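Long-range contact in tyrosine--tRNA ligase (Pyrococcus horikoshii, PDB 2CYC), which attaches tyrosine to its cognate tRNA, probably in two steps, first activating the amino acid with ATP and then transferring it to the acceptor end: residues 100-105 against 354-358. Numbering follows the deposited sequence.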
# COMPACT_ATOMS: atom_id res chain seq x y z
N VAL A 100 23.88 -5.65 -17.23
CA VAL A 100 25.19 -6.05 -17.73
C VAL A 100 26.31 -5.64 -16.77
O VAL A 100 27.32 -6.34 -16.67
CB VAL A 100 25.46 -5.49 -19.16
CG1 VAL A 100 25.61 -3.98 -19.13
CG2 VAL A 100 26.71 -6.15 -19.75
N GLY A 101 26.14 -4.53 -16.07
CA GLY A 101 27.16 -4.11 -15.12
C GLY A 101 27.27 -5.15 -14.02
O GLY A 101 28.37 -5.48 -13.57
N MET A 102 26.14 -5.68 -13.58
CA MET A 102 26.13 -6.70 -12.53
C MET A 102 26.69 -8.02 -13.05
O MET A 102 27.42 -8.71 -12.33
CB MET A 102 24.70 -6.93 -12.01
CG MET A 102 24.25 -5.87 -11.02
SD MET A 102 25.27 -5.86 -9.53
CE MET A 102 26.06 -4.40 -9.73
N GLU A 103 26.33 -8.37 -14.28
CA GLU A 103 26.82 -9.61 -14.88
C GLU A 103 28.35 -9.61 -14.86
O GLU A 103 28.97 -10.61 -14.50
CB GLU A 103 26.31 -9.76 -16.32
CG GLU A 103 24.89 -10.29 -16.42
CD GLU A 103 24.30 -10.18 -17.82
OE1 GLU A 103 23.32 -10.90 -18.10
OE2 GLU A 103 24.78 -9.38 -18.64
N LYS A 104 28.96 -8.49 -15.25
CA LYS A 104 30.41 -8.42 -15.27
C LYS A 104 31.02 -8.37 -13.87
O LYS A 104 32.13 -8.85 -13.65
CB LYS A 104 30.87 -7.21 -16.09
CG LYS A 104 30.36 -7.22 -17.53
CD LYS A 104 30.74 -8.50 -18.29
CE LYS A 104 29.96 -8.60 -19.60
NZ LYS A 104 30.25 -9.84 -20.39
N SER A 105 30.29 -7.80 -12.91
CA SER A 105 30.79 -7.73 -11.54
C SER A 105 30.80 -9.14 -10.96
O SER A 105 31.76 -9.54 -10.30
CB SER A 105 29.91 -6.83 -10.68
OG SER A 105 30.05 -5.48 -11.07
N ILE A 354 35.98 -5.67 -16.92
CA ILE A 354 34.80 -4.82 -16.95
C ILE A 354 35.03 -3.61 -17.85
O ILE A 354 34.18 -3.27 -18.68
CB ILE A 354 34.43 -4.38 -15.52
CG1 ILE A 354 34.15 -5.64 -14.67
CG2 ILE A 354 33.22 -3.45 -15.55
CD1 ILE A 354 33.69 -5.36 -13.24
N ARG A 355 36.17 -2.95 -17.68
CA ARG A 355 36.49 -1.80 -18.51
C ARG A 355 36.51 -2.22 -19.98
O ARG A 355 35.95 -1.54 -20.85
CB ARG A 355 37.84 -1.19 -18.13
CG ARG A 355 37.88 -0.47 -16.79
CD ARG A 355 39.13 0.41 -16.68
NE ARG A 355 40.37 -0.37 -16.81
CZ ARG A 355 40.88 -1.13 -15.85
NH1 ARG A 355 40.27 -1.23 -14.67
NH2 ARG A 355 42.00 -1.81 -16.07
N ARG A 356 37.16 -3.36 -20.26
CA ARG A 356 37.23 -3.84 -21.64
C ARG A 356 35.84 -4.04 -22.23
O ARG A 356 35.62 -3.73 -23.40
CB ARG A 356 38.03 -5.14 -21.73
CG ARG A 356 39.54 -4.90 -21.88
CD ARG A 356 40.33 -6.16 -22.24
NE ARG A 356 40.41 -7.13 -21.15
CZ ARG A 356 39.63 -8.20 -21.04
NH1 ARG A 356 39.77 -9.04 -20.02
NH2 ARG A 356 38.70 -8.45 -21.97
N TYR A 357 34.91 -4.55 -21.44
CA TYR A 357 33.57 -4.77 -21.96
C TYR A 357 32.90 -3.44 -22.30
O TYR A 357 32.37 -3.26 -23.40
CB TYR A 357 32.70 -5.54 -20.96
CG TYR A 357 31.28 -5.71 -21.46
CD1 TYR A 357 30.34 -4.70 -21.28
CD2 TYR A 357 30.92 -6.82 -22.23
CE1 TYR A 357 29.08 -4.78 -21.85
CE2 TYR A 357 29.65 -6.91 -22.80
CZ TYR A 357 28.74 -5.88 -22.61
OH TYR A 357 27.50 -5.92 -23.22
N PHE A 358 32.90 -2.51 -21.35
CA PHE A 358 32.25 -1.24 -21.63
C PHE A 358 32.97 -0.42 -22.68
O PHE A 358 32.37 0.47 -23.28
CB PHE A 358 32.06 -0.46 -20.34
CG PHE A 358 30.97 -1.03 -19.47
CD1 PHE A 358 31.27 -1.72 -18.30
CD2 PHE A 358 29.63 -0.90 -19.84
CE1 PHE A 358 30.25 -2.29 -17.51
CE2 PHE A 358 28.60 -1.46 -19.07
CZ PHE A 358 28.92 -2.15 -17.90
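Val100 and Lys104 of helix 87-108 meet Tyr357, Phe358 and Ile354 of helix 352-360 in an apolar helix-helix contact that joins the catalytic core of this class I synthetase to its C-terminal helical region. It illustrates how two roughly antiparallel helices can pack without one hydrogen bond between them. The axes of the two short segments come within 10.4 Å of each other, with 148° between their N-to-C directions.

Tyr357 holds its CG anti to the backbone N (chi1 177°), which carries the ring across to the first helix. Lys104 bends at chi2; the two side chains cross at about a right angle, and the lysine CE methylene lies over one ring face, 3.7 Å from the Tyr357 centroid in a CH-pi contact, displaced toward the CD2-CE2 rim. Val100 divides its two methyls between the rings. CG2 is 3.5 Å from CE1 of Tyr357, whereas CG1 approaches CE2 of Phe358 at 3.9 Å.

The Phe358 ring turns its edge to the Gly101 backbone, CZ 3.8 Å from CA. Farther along, Ile354 CD1 rests 3.8 Å from the carbonyl O of Lys104 and also touches Ser105. The Ser105 hydroxyl is turned back into its own helix, donating to Gly101 O (OG to O 3.0 Å).

Beyond the pair, His361 stacks on Tyr357, and a loop brings His264 edge-to-face with Phe358 and Ile263 against Ile354 and Ser105. Helix 363-370, next in the chain, packs on Phe358, while helix 87-108 lies in the crossover between parallel neighbouring strands 69-72 and 117-120 of the Rossmann-type sheet.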